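Local coordinates for hypothetical conserved protein (Geobacillus kaustophilus, PDB 2YXY) that is of unknown function, a DUF1811-family protein that joins a helical hairpin to a small antiparallel beta sheet, probably related to the SH3 fold, at residues M14-L19 with A54-P59; A60-G65 with L102-L107; K9-M14 with E46-M51; E76-R81 with V86-W91. All blocks are in the same frame, centred on the assembly; numbering follows the deposited sequence.

Contact 1 (M14-L19 with A54-P59)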
loop_
_atom_site.group_PDB
_atom_site.type_symbol
_atom_site.label_atom_id
_atom_site.label_comp_id
_atom_site.label_asym_id
_atom_site.label_seq_id
_atom_site.Cartn_x
_atom_site.Cartn_y
_atom_site.Cartn_z
ATOM N N MET A 14 -2.408 4.712 -15.194
ATOM C CA MET A 14 -3.088 5.975 -14.909
ATOM C C MET A 14 -2.186 7.138 -14.648
ATOM O O MET A 14 -1.056 6.966 -14.220
ATOM C CB MET A 14 -4.001 5.846 -13.676
ATOM C CG MET A 14 -5.030 4.735 -13.752
ATOM S SD MET A 14 -6.071 4.771 -12.282
ATOM C CE MET A 14 -7.494 3.699 -12.848
ATOM N N THR A 15 -2.714 8.333 -14.897
ATOM C CA THR A 15 -1.994 9.565 -14.626
ATOM C C THR A 15 -2.268 9.818 -13.141
ATOM O O THR A 15 -3.103 9.146 -12.518
ATOM C CB THR A 15 -2.589 10.763 -15.375
ATOM O OG1 THR A 15 -3.939 10.938 -14.933
ATOM C CG2 THR A 15 -2.588 10.548 -16.900
ATOM N N LYS A 16 -1.630 10.838 -12.595
ATOM C CA LYS A 16 -1.810 11.152 -11.189
ATOM C C LYS A 16 -3.260 11.567 -10.948
ATOM O O LYS A 16 -3.896 11.152 -9.970
ATOM C CB LYS A 16 -0.840 12.272 -10.772
ATOM C CG LYS A 16 -0.605 12.332 -9.239
ATOM C CD LYS A 16 0.041 13.619 -8.818
ATOM C CE LYS A 16 0.747 13.484 -7.492
ATOM N NZ LYS A 16 -0.099 12.948 -6.404
ATOM N N GLU A 17 -3.793 12.382 -11.847
ATOM C CA GLU A 17 -5.179 12.822 -11.714
ATOM C C GLU A 17 -6.151 11.632 -11.681
ATOM O O GLU A 17 -7.106 11.628 -10.908
ATOM C CB GLU A 17 -5.536 13.752 -12.867
ATOM C CG GLU A 17 -6.173 15.050 -12.423
ATOM C CD GLU A 17 -7.607 14.881 -11.989
ATOM O OE1 GLU A 17 -7.859 14.212 -10.962
ATOM O OE2 GLU A 17 -8.494 15.421 -12.685
ATOM N N GLU A 18 -5.894 10.618 -12.506
ATOM C CA GLU A 18 -6.749 9.441 -12.555
ATOM C C GLU A 18 -6.595 8.596 -11.296
ATOM O O GLU A 18 -7.570 8.061 -10.782
ATOM C CB GLU A 18 -6.437 8.624 -13.819
ATOM C CG GLU A 18 -6.943 9.334 -15.097
ATOM C CD GLU A 18 -6.411 8.699 -16.371
ATOM O OE1 GLU A 18 -7.049 8.905 -17.420
ATOM O OE2 GLU A 18 -5.348 8.022 -16.341
ATOM N N LEU A 19 -5.371 8.483 -10.795
ATOM C CA LEU A 19 -5.148 7.729 -9.579
ATOM C C LEU A 19 -5.889 8.407 -8.433
ATOM O O LEU A 19 -6.551 7.728 -7.658
ATOM C CB LEU A 19 -3.652 7.626 -9.266
ATOM C CG LEU A 19 -2.953 6.633 -10.207
ATOM C CD1 LEU A 19 -1.417 6.853 -10.176
ATOM C CD2 LEU A 19 -3.324 5.186 -9.783
ATOM N N ALA A 54 0.563 3.777 -4.063
ATOM C CA ALA A 54 1.908 3.351 -4.389
ATOM C C ALA A 54 2.390 3.880 -5.736
ATOM O O ALA A 54 3.582 4.151 -5.911
ATOM C CB ALA A 54 1.983 1.833 -4.387
ATOM N N TYR A 55 1.468 3.989 -6.687
ATOM C CA TYR A 55 1.801 4.490 -8.004
ATOM C C TYR A 55 1.994 6.007 -8.042
ATOM O O TYR A 55 2.254 6.555 -9.104
ATOM C CB TYR A 55 0.731 4.068 -9.019
ATOM C CG TYR A 55 0.932 2.646 -9.458
ATOM C CD1 TYR A 55 0.159 1.603 -8.923
ATOM C CD2 TYR A 55 1.951 2.325 -10.353
ATOM C CE1 TYR A 55 0.406 0.269 -9.273
ATOM C CE2 TYR A 55 2.207 0.996 -10.705
ATOM C CZ TYR A 55 1.428 -0.021 -10.155
ATOM O OH TYR A 55 1.698 -1.320 -10.479
ATOM N N MET A 56 1.835 6.684 -6.902
ATOM C CA MET A 56 2.067 8.134 -6.827
ATOM C C MET A 56 3.337 8.375 -5.999
ATOM O O MET A 56 3.675 9.512 -5.690
ATOM C CB MET A 56 0.896 8.878 -6.167
ATOM C CG MET A 56 -0.435 8.733 -6.902
ATOM S SD MET A 56 -1.697 9.924 -6.424
ATOM C CE MET A 56 -1.818 9.651 -4.708
ATOM N N LEU A 57 4.032 7.299 -5.642
ATOM C CA LEU A 57 5.270 7.423 -4.871
ATOM C C LEU A 57 6.487 7.035 -5.704
ATOM O O LEU A 57 6.362 6.490 -6.803
ATOM C CB LEU A 57 5.224 6.557 -3.608
ATOM C CG LEU A 57 4.138 6.920 -2.588
ATOM C CD1 LEU A 57 4.249 5.970 -1.403
ATOM C CD2 LEU A 57 4.295 8.373 -2.119
ATOM N N ASN A 58 7.670 7.292 -5.154
ATOM C CA ASN A 58 8.913 7.003 -5.861
ATOM C C ASN A 58 9.618 5.819 -5.218
ATOM O O ASN A 58 10.071 5.887 -4.070
ATOM C CB ASN A 58 9.802 8.257 -5.842
ATOM C CG ASN A 58 10.903 8.222 -6.888
ATOM O OD1 ASN A 58 11.616 9.213 -7.074
ATOM N ND2 ASN A 58 11.052 7.091 -7.576
ATOM N N PRO A 59 9.706 4.704 -5.954
ATOM C CA PRO A 59 10.340 3.473 -5.495
ATOM C C PRO A 59 11.794 3.716 -5.077
ATOM O O PRO A 59 12.330 3.004 -4.227
ATOM C CB PRO A 59 10.230 2.564 -6.707
ATOM C CG PRO A 59 8.984 3.051 -7.390
ATOM C CD PRO A 59 9.151 4.535 -7.305
#
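Met56 reaches from the turn after helix 39-54 to the first turn of helix 16-36, and its atoms meet that helix in order. CB lies near the ammonium of Lys16. CG rests on Leu19, 3.9 Å from Leu19 CD1, with Leu19 CB slightly farther off. SD is then crossed at about a right angle by the lysine chain, Lys16 NZ standing 3.4 Å from Met56 SD, while CE ends beside the same nitrogen. A bend at the last lysine torsion (chi4 -53°) turns NZ in over the sulfur. The helix start is a capping box: Glu18 N donates to Thr15 OG1 at 3.1 Å, and Thr15 N returns a bond to Glu18 OE2, 28° out of the carboxylate plane. One turn after Thr15, buried Leu19 points into the contact, its CD1 3.7 Å from Tyr55 CB. Ala54 to Leu57 form a type I beta turn that presents Tyr55 and Met56 to Leu19, and Met56 also touches Gln20 and Ile23 of helix 16-36.

Contact 2 (A60-G65 with L102-L107)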
loop_
_atom_site.group_PDB
_atom_site.type_symbol
_atom_site.label_atom_id
_atom_site.label_comp_id
_atom_site.label_asym_id
_atom_site.label_seq_id
_atom_site.Cartn_x
_atom_site.Cartn_y
_atom_site.Cartn_z
ATOM N N ALA A 60 12.418 4.732 -5.669
ATOM C CA ALA A 60 13.810 5.071 -5.372
ATOM C C ALA A 60 14.017 5.526 -3.931
ATOM O O ALA A 60 15.105 5.364 -3.391
ATOM C CB ALA A 60 14.312 6.155 -6.336
ATOM N N ASP A 61 12.985 6.102 -3.315
ATOM C CA ASP A 61 13.083 6.557 -1.934
ATOM C C ASP A 61 13.263 5.393 -0.966
ATOM O O ASP A 61 13.545 5.595 0.218
ATOM C CB ASP A 61 11.825 7.327 -1.531
ATOM C CG ASP A 61 11.583 8.536 -2.394
ATOM O OD1 ASP A 61 10.616 9.279 -2.112
ATOM O OD2 ASP A 61 12.358 8.738 -3.353
ATOM N N PHE A 62 13.088 4.175 -1.462
ATOM C CA PHE A 62 13.216 3.002 -0.608
ATOM C C PHE A 62 14.437 2.186 -0.989
ATOM O O PHE A 62 14.759 2.062 -2.172
ATOM C CB PHE A 62 11.919 2.184 -0.669
ATOM C CG PHE A 62 10.712 2.993 -0.295
ATOM C CD1 PHE A 62 10.038 3.738 -1.256
ATOM C CD2 PHE A 62 10.334 3.120 1.040
ATOM C CE1 PHE A 62 9.010 4.596 -0.898
ATOM C CE2 PHE A 62 9.314 3.972 1.408
ATOM C CZ PHE A 62 8.649 4.719 0.432
ATOM N N HIS A 63 15.113 1.631 0.016
ATOM C CA HIS A 63 16.348 0.890 -0.230
ATOM C C HIS A 63 16.445 -0.468 0.463
ATOM O O HIS A 63 15.955 -0.655 1.573
ATOM C CB HIS A 63 17.559 1.750 0.196
ATOM C CG HIS A 63 17.477 3.185 -0.237
ATOM N ND1 HIS A 63 16.753 4.138 0.459
ATOM C CD2 HIS A 63 17.996 3.835 -1.304
ATOM C CE1 HIS A 63 16.838 5.297 -0.161
ATOM N NE2 HIS A 63 17.590 5.142 -1.241
ATOM N N PRO A 64 17.096 -1.435 -0.196
ATOM C CA PRO A 64 17.267 -2.772 0.363
ATOM C C PRO A 64 18.096 -2.646 1.642
ATOM O O PRO A 64 18.948 -1.768 1.747
ATOM C CB PRO A 64 18.025 -3.518 -0.736
ATOM C CG PRO A 64 17.675 -2.748 -1.998
ATOM C CD PRO A 64 17.711 -1.334 -1.531
ATOM N N GLY A 65 17.851 -3.525 2.607
ATOM C CA GLY A 65 18.597 -3.457 3.842
ATOM C C GLY A 65 18.001 -2.481 4.830
ATOM O O GLY A 65 18.238 -2.597 6.030
ATOM N N LEU A 102 5.063 -5.937 -0.129
ATOM C CA LEU A 102 4.265 -4.852 0.413
ATOM C C LEU A 102 4.338 -3.639 -0.495
ATOM O O LEU A 102 5.419 -3.296 -0.970
ATOM C CB LEU A 102 4.797 -4.488 1.800
ATOM C CG LEU A 102 3.833 -4.236 2.961
ATOM C CD1 LEU A 102 2.883 -5.424 3.127
ATOM C CD2 LEU A 102 4.638 -4.019 4.240
ATOM N N PRO A 103 3.190 -2.981 -0.762
ATOM C CA PRO A 103 3.203 -1.787 -1.629
ATOM C C PRO A 103 4.037 -0.741 -0.898
ATOM O O PRO A 103 3.943 -0.636 0.344
ATOM C CB PRO A 103 1.720 -1.367 -1.712
ATOM C CG PRO A 103 0.942 -2.607 -1.331
ATOM C CD PRO A 103 1.829 -3.264 -0.256
ATOM N N ILE A 104 4.831 0.036 -1.636
ATOM C CA ILE A 104 5.683 1.044 -0.998
ATOM C C ILE A 104 4.885 2.105 -0.236
ATOM O O ILE A 104 5.415 2.787 0.656
ATOM C CB ILE A 104 6.650 1.726 -2.033
ATOM C CG1 ILE A 104 5.875 2.370 -3.201
ATOM C CG2 ILE A 104 7.599 0.673 -2.588
ATOM C CD1 ILE A 104 6.808 3.106 -4.205
ATOM N N SER A 105 3.600 2.224 -0.556
ATOM C CA SER A 105 2.748 3.188 0.136
ATOM C C SER A 105 2.523 2.782 1.610
ATOM O O SER A 105 2.022 3.578 2.405
ATOM C CB SER A 105 1.398 3.290 -0.584
ATOM O OG SER A 105 0.832 1.994 -0.742
ATOM N N LEU A 106 2.871 1.546 1.972
ATOM C CA LEU A 106 2.698 1.104 3.356
ATOM C C LEU A 106 3.989 1.218 4.214
ATOM O O LEU A 106 4.027 0.713 5.329
ATOM C CB LEU A 106 2.143 -0.341 3.387
ATOM C CG LEU A 106 0.735 -0.517 2.744
ATOM C CD1 LEU A 106 0.210 -1.916 2.995
ATOM C CD2 LEU A 106 -0.260 0.496 3.335
ATOM N N LEU A 107 5.023 1.886 3.689
ATOM C CA LEU A 107 6.297 2.078 4.393
ATOM C C LEU A 107 6.477 3.564 4.707
ATOM O O LEU A 107 6.498 4.392 3.800
ATOM C CB LEU A 107 7.469 1.606 3.526
ATOM C CG LEU A 107 7.413 0.168 2.999
ATOM C CD1 LEU A 107 8.617 -0.076 2.099
ATOM C CD2 LEU A 107 7.379 -0.829 4.156
#
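The Phe62 ring takes Ile104 over one face, with Ile104 CB 4.3 Å from the ring centroid and 26° off the normal, a CH-pi contact. Leu107 approaches obliquely at the CD2-CE2 side, its CB 3.7 Å from Phe62 CE2 and its CD1 3.8 Å from Phe62 CD2. At the far end of the ring, Phe62 CZ lies 3.8 Å from the carbonyl oxygen Ile104 O. With CG1 of Ile104 set between its backbone N and carbonyl carbon (chi1 57°), the CG2 methyl falls beside Phe62 CD1. Residues 104-106 form a 3-10 turn directly after strand 100-103, and Leu107 N bonds back to Ile104 O, so that both aliphatic side chains come from one compact turn. The ring of Tyr68 meets Phe62 at about 60°, and Leu83 of strand 76-84 also touches it. All three contacting residues are buried, and between 60-65 and 102-107 the contact rests on dispersion and CH-pi packing; polar bonds of the linker, such as that of Gly65 with Val80, go to other strands.

Contact 3 (K9-M14 with E46-M51)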
loop_
_atom_site.group_PDB
_atom_site.type_symbol
_atom_site.label_atom_id
_atom_site.label_comp_id
_atom_site.label_asym_id
_atom_site.label_seq_id
_atom_site.Cartn_x
_atom_site.Cartn_y
_atom_site.Cartn_z
ATOM N N LYS A 9 -8.681 1.322 -16.776
ATOM C CA LYS A 9 -7.240 1.341 -16.900
ATOM C C LYS A 9 -6.681 0.712 -15.617
ATOM O O LYS A 9 -7.252 0.864 -14.530
ATOM C CB LYS A 9 -6.725 2.787 -16.992
ATOM C CG LYS A 9 -7.173 3.543 -18.231
ATOM C CD LYS A 9 -6.663 4.985 -18.265
ATOM C CE LYS A 9 -7.060 5.679 -19.580
ATOM N NZ LYS A 9 -6.678 7.117 -19.607
ATOM N N ARG A 10 -5.569 0.011 -15.762
ATOM C CA ARG A 10 -4.841 -0.571 -14.645
ATOM C C ARG A 10 -4.181 0.603 -13.912
ATOM O O ARG A 10 -3.874 1.622 -14.526
ATOM C CB ARG A 10 -3.773 -1.513 -15.190
ATOM C CG ARG A 10 -4.328 -2.886 -15.411
ATOM C CD ARG A 10 -3.781 -3.583 -16.626
ATOM N NE ARG A 10 -2.342 -3.793 -16.628
ATOM C CZ ARG A 10 -1.747 -4.656 -17.451
ATOM N NH1 ARG A 10 -2.487 -5.371 -18.299
ATOM N NH2 ARG A 10 -0.423 -4.785 -17.459
ATOM N N TYR A 11 -3.967 0.477 -12.608
ATOM C CA TYR A 11 -3.347 1.574 -11.884
ATOM C C TYR A 11 -1.990 1.951 -12.479
ATOM O O TYR A 11 -1.613 3.141 -12.497
ATOM C CB TYR A 11 -3.231 1.250 -10.380
ATOM C CG TYR A 11 -4.578 1.037 -9.670
ATOM C CD1 TYR A 11 -5.788 1.436 -10.263
ATOM C CD2 TYR A 11 -4.633 0.422 -8.417
ATOM C CE1 TYR A 11 -7.009 1.216 -9.631
ATOM C CE2 TYR A 11 -5.843 0.193 -7.770
ATOM C CZ TYR A 11 -7.024 0.577 -8.371
ATOM O OH TYR A 11 -8.205 0.260 -7.736
ATOM N N SER A 12 -1.275 0.963 -13.004
ATOM C CA SER A 12 0.046 1.224 -13.592
ATOM C C SER A 12 0.009 2.048 -14.884
ATOM O O SER A 12 1.053 2.460 -15.377
ATOM C CB SER A 12 0.792 -0.088 -13.867
ATOM O OG SER A 12 0.209 -0.777 -14.956
ATOM N N GLU A 13 -1.184 2.308 -15.416
ATOM C CA GLU A 13 -1.329 3.081 -16.656
ATOM C C GLU A 13 -1.980 4.445 -16.419
ATOM O O GLU A 13 -2.079 5.261 -17.332
ATOM C CB GLU A 13 -2.171 2.275 -17.682
ATOM C CG GLU A 13 -1.650 0.850 -17.911
ATOM C CD GLU A 13 -2.606 -0.077 -18.700
ATOM O OE1 GLU A 13 -3.846 0.034 -18.584
ATOM O OE2 GLU A 13 -2.101 -0.962 -19.417
ATOM N N MET A 14 -2.408 4.712 -15.194
ATOM C CA MET A 14 -3.088 5.975 -14.909
ATOM C C MET A 14 -2.186 7.138 -14.648
ATOM O O MET A 14 -1.056 6.966 -14.220
ATOM C CB MET A 14 -4.001 5.846 -13.676
ATOM C CG MET A 14 -5.030 4.735 -13.752
ATOM S SD MET A 14 -6.071 4.771 -12.282
ATOM C CE MET A 14 -7.494 3.699 -12.848
ATOM N N GLU A 46 -9.404 -0.949 1.018
ATOM C CA GLU A 46 -8.174 -0.379 1.568
ATOM C C GLU A 46 -6.944 -0.905 0.824
ATOM O O GLU A 46 -5.969 -0.188 0.685
ATOM C CB GLU A 46 -8.037 -0.673 3.082
ATOM C CG GLU A 46 -8.933 0.194 3.982
ATOM C CD GLU A 46 -8.769 1.709 3.753
ATOM O OE1 GLU A 46 -7.624 2.212 3.728
ATOM O OE2 GLU A 46 -9.797 2.408 3.600
ATOM N N ARG A 47 -6.970 -2.160 0.384
ATOM C CA ARG A 47 -5.842 -2.692 -0.391
ATOM C C ARG A 47 -5.732 -1.966 -1.724
ATOM O O ARG A 47 -4.633 -1.629 -2.166
ATOM C CB ARG A 47 -6.027 -4.177 -0.701
ATOM C CG ARG A 47 -5.718 -5.106 0.440
ATOM C CD ARG A 47 -6.031 -6.527 0.021
ATOM N NE ARG A 47 -5.436 -7.509 0.912
ATOM C CZ ARG A 47 -4.167 -7.892 0.850
ATOM N NH1 ARG A 47 -3.699 -8.794 1.706
ATOM N NH2 ARG A 47 -3.373 -7.387 -0.084
ATOM N N LYS A 48 -6.871 -1.752 -2.385
ATOM C CA LYS A 48 -6.870 -1.065 -3.673
ATOM C C LYS A 48 -6.364 0.355 -3.525
ATOM O O LYS A 48 -5.648 0.865 -4.394
ATOM C CB LYS A 48 -8.285 -1.045 -4.281
ATOM C CG LYS A 48 -8.730 -2.434 -4.741
ATOM C CD LYS A 48 -10.098 -2.399 -5.428
ATOM C CE LYS A 48 -10.480 -3.784 -5.932
ATOM N NZ LYS A 48 -11.629 -3.707 -6.885
ATOM N N ILE A 49 -6.748 1.001 -2.423
ATOM C CA ILE A 49 -6.314 2.370 -2.141
ATOM C C ILE A 49 -4.800 2.385 -1.959
ATOM O O ILE A 49 -4.118 3.227 -2.515
ATOM C CB ILE A 49 -7.024 2.923 -0.848
ATOM C CG1 ILE A 49 -8.489 3.266 -1.184
ATOM C CG2 ILE A 49 -6.289 4.174 -0.300
ATOM C CD1 ILE A 49 -9.359 3.666 0.067
ATOM N N ALA A 50 -4.288 1.448 -1.169
ATOM C CA ALA A 50 -2.849 1.367 -0.941
ATOM C C ALA A 50 -2.124 1.210 -2.289
ATOM O O ALA A 50 -1.075 1.832 -2.531
ATOM C CB ALA A 50 -2.529 0.164 -0.030
ATOM N N MET A 51 -2.673 0.371 -3.162
ATOM C CA MET A 51 -2.043 0.154 -4.463
ATOM C C MET A 51 -2.066 1.411 -5.297
ATOM O O MET A 51 -1.056 1.768 -5.890
ATOM C CB MET A 51 -2.726 -0.989 -5.221
ATOM C CG MET A 51 -2.358 -2.355 -4.707
ATOM S SD MET A 51 -0.565 -2.649 -4.688
ATOM C CE MET A 51 -0.147 -2.473 -6.381
#
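The short 3-10 segment 11-13, just ahead of helix 16-36, packs against the last turns of helix 39-54, the second arm of the helical hairpin. Tyr11 carries the contact and crosses both of its partners, Lys48 and Met51, at about a right angle. The edge of its ring faces Met51, whose CB lies near the ring plane, 4.0 Å from Tyr11 CD2. Beyond CB the methionine chain bends at chi2 (-55°) and chi3, and its end leads away from the tyrosine toward Val86. Farther along the ring, Tyr11 CE2 comes within 3.4 Å of the backbone oxygen Lys48 O, which approaches obliquely. The phenol oxygen rests against the aliphatic base of the lysine: Tyr11 OH is 3.7 Å from Lys48 CB, with CG and CD a little farther off, while the extended remainder of the lysine chain carries its ammonium away. Within the segment, Glu13 N bonds to Arg10 O at 2.9 Å and Met14 N to Tyr11 O. The phenol hydroxyl is hydrogen-bonded to Glu22 OE1 of helix 16-36, and Leu26 of that helix also touches the tyrosine. One aromatic residue thus meets both arms of the hairpin, hydrogen-bonded to and packed against the first, and in van der Waals contact with the second.

Contact 4 (E76-R81 with V86-W91); sequences EYFKVR and VFAWGW
Three backbone hydrogen bonds tie Lys79 and Arg81 to Trp89 and Trp91. Lys79 and Trp91 form an antiparallel hydrogen-bonded pair: Lys79 N donates to Trp91 O at 2.9 Å, and Trp91 N returns a bond to Lys79 O at 3.1 Å. Arg81 N reaches Trp89 O at 2.7 Å. Between them Val80 and Gly90 form a non-hydrogen-bonded pair, where Gly90 CA makes a CA-H...O contact with Lys79 O; the glycine lets the two backbones come to 4.4 Å between Val80 CA and Gly90 CA. These bonds join the two strands of the beta hairpin, 76-84 and 87-92, at the middle of the four-stranded antiparallel sheet, and the N-to-C directions of the two short segments make 113°, so the pair is far from straight antiparallel here. Among the aromatic contacts, Phe78 swings over the partner strand because its CG is anti to the backbone N (chi1 -170°). Trp91 N then lies over one face of its ring, 3.3 Å from Phe78 CE2, and Phe78 CE1 touches Ala88 CB at 4.1 Å. Trp91 and Lys79 run side by side in the same direction, with Trp91 NE1 3.6 Å from Lys79 CB. Arg81 crosses the indole obliquely, its CD 4.1 Å from Trp91 CZ3 and its guanidinium plane 22° from the ring, while its charged end forms a salt bridge with Glu99.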
loop_
_atom_site.group_PDB
_atom_site.type_symbol
_atom_site.label_atom_id
_atom_site.label_comp_id
_atom_site.label_asym_id
_atom_site.label_seq_id
_atom_site.Cartn_x
_atom_site.Cartn_y
_atom_site.Cartn_z
ATOM N N GLU A 76 5.298 -1.233 14.403
ATOM C CA GLU A 76 5.684 -2.384 13.592
ATOM C C GLU A 76 6.638 -1.932 12.489
ATOM O O GLU A 76 6.514 -0.819 11.968
ATOM C CB GLU A 76 4.441 -3.049 13.031
ATOM C CG GLU A 76 3.439 -3.311 14.121
ATOM C CD GLU A 76 2.394 -4.298 13.710
ATOM O OE1 GLU A 76 2.787 -5.395 13.257
ATOM O OE2 GLU A 76 1.190 -3.980 13.843
ATOM N N TYR A 77 7.604 -2.784 12.151
ATOM C CA TYR A 77 8.606 -2.429 11.148
ATOM C C TYR A 77 8.793 -3.486 10.094
ATOM O O TYR A 77 8.555 -4.675 10.331
ATOM C CB TYR A 77 9.964 -2.112 11.819
ATOM C CG TYR A 77 9.961 -0.808 12.591
ATOM C CD1 TYR A 77 9.351 -0.714 13.850
ATOM C CD2 TYR A 77 10.485 0.355 12.025
ATOM C CE1 TYR A 77 9.257 0.501 14.515
ATOM C CE2 TYR A 77 10.395 1.570 12.680
ATOM C CZ TYR A 77 9.779 1.644 13.923
ATOM O OH TYR A 77 9.673 2.876 14.554
ATOM N N PHE A 78 9.250 -3.043 8.930
ATOM C CA PHE A 78 9.459 -3.940 7.801
ATOM C C PHE A 78 10.893 -3.802 7.311
ATOM O O PHE A 78 11.394 -2.699 7.112
ATOM C CB PHE A 78 8.469 -3.563 6.679
ATOM C CG PHE A 78 8.414 -4.541 5.544
ATOM C CD1 PHE A 78 8.994 -4.231 4.318
ATOM C CD2 PHE A 78 7.735 -5.752 5.680
ATOM C CE1 PHE A 78 8.885 -5.090 3.240
ATOM C CE2 PHE A 78 7.617 -6.636 4.601
ATOM C CZ PHE A 78 8.198 -6.302 3.372
ATOM N N LYS A 79 11.545 -4.930 7.100
ATOM C CA LYS A 79 12.918 -4.923 6.639
ATOM C C LYS A 79 12.901 -5.234 5.152
ATOM O O LYS A 79 12.498 -6.314 4.749
ATOM C CB LYS A 79 13.709 -5.986 7.387
ATOM C CG LYS A 79 15.158 -5.629 7.581
ATOM C CD LYS A 79 15.886 -5.487 6.282
ATOM C CE LYS A 79 17.370 -5.313 6.566
ATOM N NZ LYS A 79 17.855 -6.368 7.502
ATOM N N VAL A 80 13.352 -4.289 4.340
ATOM C CA VAL A 80 13.336 -4.485 2.901
ATOM C C VAL A 80 14.485 -5.332 2.351
ATOM O O VAL A 80 15.657 -5.029 2.555
ATOM C CB VAL A 80 13.361 -3.142 2.170
ATOM C CG1 VAL A 80 13.365 -3.382 0.665
ATOM C CG2 VAL A 80 12.173 -2.281 2.616
ATOM N N ARG A 81 14.133 -6.396 1.647
ATOM C CA ARG A 81 15.120 -7.252 1.035
ATOM C C ARG A 81 15.366 -6.640 -0.336
ATOM O O ARG A 81 16.505 -6.362 -0.706
ATOM C CB ARG A 81 14.582 -8.683 0.912
ATOM C CG ARG A 81 15.474 -9.618 0.096
ATOM C CD ARG A 81 14.784 -10.960 -0.164
ATOM N NE ARG A 81 15.368 -11.635 -1.320
ATOM C CZ ARG A 81 14.836 -12.689 -1.933
ATOM N NH1 ARG A 81 13.695 -13.215 -1.508
ATOM N NH2 ARG A 81 15.440 -13.211 -2.990
ATOM N N VAL A 86 6.237 -1.291 -7.689
ATOM C CA VAL A 86 5.822 -0.466 -6.557
ATOM C C VAL A 86 5.774 -1.314 -5.290
ATOM O O VAL A 86 5.118 -0.965 -4.305
ATOM C CB VAL A 86 4.444 0.189 -6.815
ATOM C CG1 VAL A 86 4.520 1.043 -8.043
ATOM C CG2 VAL A 86 3.369 -0.859 -6.977
ATOM N N PHE A 87 6.493 -2.432 -5.333
ATOM C CA PHE A 87 6.555 -3.382 -4.231
ATOM C C PHE A 87 7.917 -3.503 -3.530
ATOM O O PHE A 87 8.991 -3.407 -4.139
ATOM C CB PHE A 87 6.156 -4.780 -4.715
ATOM C CG PHE A 87 4.702 -4.917 -5.056
ATOM C CD1 PHE A 87 3.750 -5.105 -4.051
ATOM C CD2 PHE A 87 4.284 -4.847 -6.374
ATOM C CE1 PHE A 87 2.388 -5.217 -4.367
ATOM C CE2 PHE A 87 2.928 -4.956 -6.704
ATOM C CZ PHE A 87 1.978 -5.141 -5.705
ATOM N N ALA A 88 7.847 -3.719 -2.229
ATOM C CA ALA A 88 9.038 -3.907 -1.429
ATOM C C ALA A 88 8.885 -5.321 -0.925
ATOM O O ALA A 88 7.880 -5.644 -0.304
ATOM C CB ALA A 88 9.054 -2.928 -0.261
ATOM N N TRP A 89 9.840 -6.183 -1.244
ATOM C CA TRP A 89 9.796 -7.554 -0.754
ATOM C C TRP A 89 10.695 -7.564 0.477
ATOM O O TRP A 89 11.812 -7.044 0.444
ATOM C CB TRP A 89 10.349 -8.512 -1.792
ATOM C CG TRP A 89 9.554 -8.532 -3.033
ATOM C CD1 TRP A 89 9.560 -7.603 -4.038
ATOM C CD2 TRP A 89 8.617 -9.530 -3.411
ATOM N NE1 TRP A 89 8.679 -7.972 -5.022
ATOM C CE2 TRP A 89 8.087 -9.156 -4.661
ATOM C CE3 TRP A 89 8.171 -10.712 -2.811
ATOM C CZ2 TRP A 89 7.137 -9.920 -5.327
ATOM C CZ3 TRP A 89 7.224 -11.474 -3.470
ATOM C CH2 TRP A 89 6.715 -11.075 -4.718
ATOM N N GLY A 90 10.203 -8.155 1.553
ATOM C CA GLY A 90 10.962 -8.195 2.790
ATOM C C GLY A 90 10.153 -8.918 3.843
ATOM O O GLY A 90 9.362 -9.803 3.519
ATOM N N TRP A 91 10.324 -8.541 5.103
ATOM C CA TRP A 91 9.589 -9.205 6.172
ATOM C C TRP A 91 9.374 -8.317 7.385
ATOM O O TRP A 91 10.177 -7.419 7.662
ATOM C CB TRP A 91 10.333 -10.484 6.575
ATOM C CG TRP A 91 11.822 -10.315 6.541
ATOM C CD1 TRP A 91 12.576 -9.548 7.381
ATOM C CD2 TRP A 91 12.727 -10.841 5.559
ATOM N NE1 TRP A 91 13.892 -9.553 6.980
ATOM C CE2 TRP A 91 14.015 -10.342 5.864
ATOM C CE3 TRP A 91 12.578 -11.689 4.446
ATOM C CZ2 TRP A 91 15.148 -10.653 5.095
ATOM C CZ3 TRP A 91 13.707 -12.000 3.681
ATOM C CH2 TRP A 91 14.974 -11.483 4.013
#

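In the fold
Contacts 1 and 3 lie about 8 Å apart between centres and interlock along the chain, their segments alternating and sharing Met14; together they fasten the start of helix 16-36 and the residues before it to the end of helix 39-54 and the turn beyond. Contacts 2 and 4 are about 6 Å apart: contact 4 lies within the antiparallel sheet and contact 2 at its edge, just past strand 100-103, with the hairpin of contact 4 falling between the two segments of contact 2 in sequence. The halves meet through Ala54 and Tyr55 of contact 1 against Val86, Met51 of contact 3 against Phe87, and a probable hydrogen bond from Ser105 to Ala50 O. The helical hairpin and the sheet are therefore packed together.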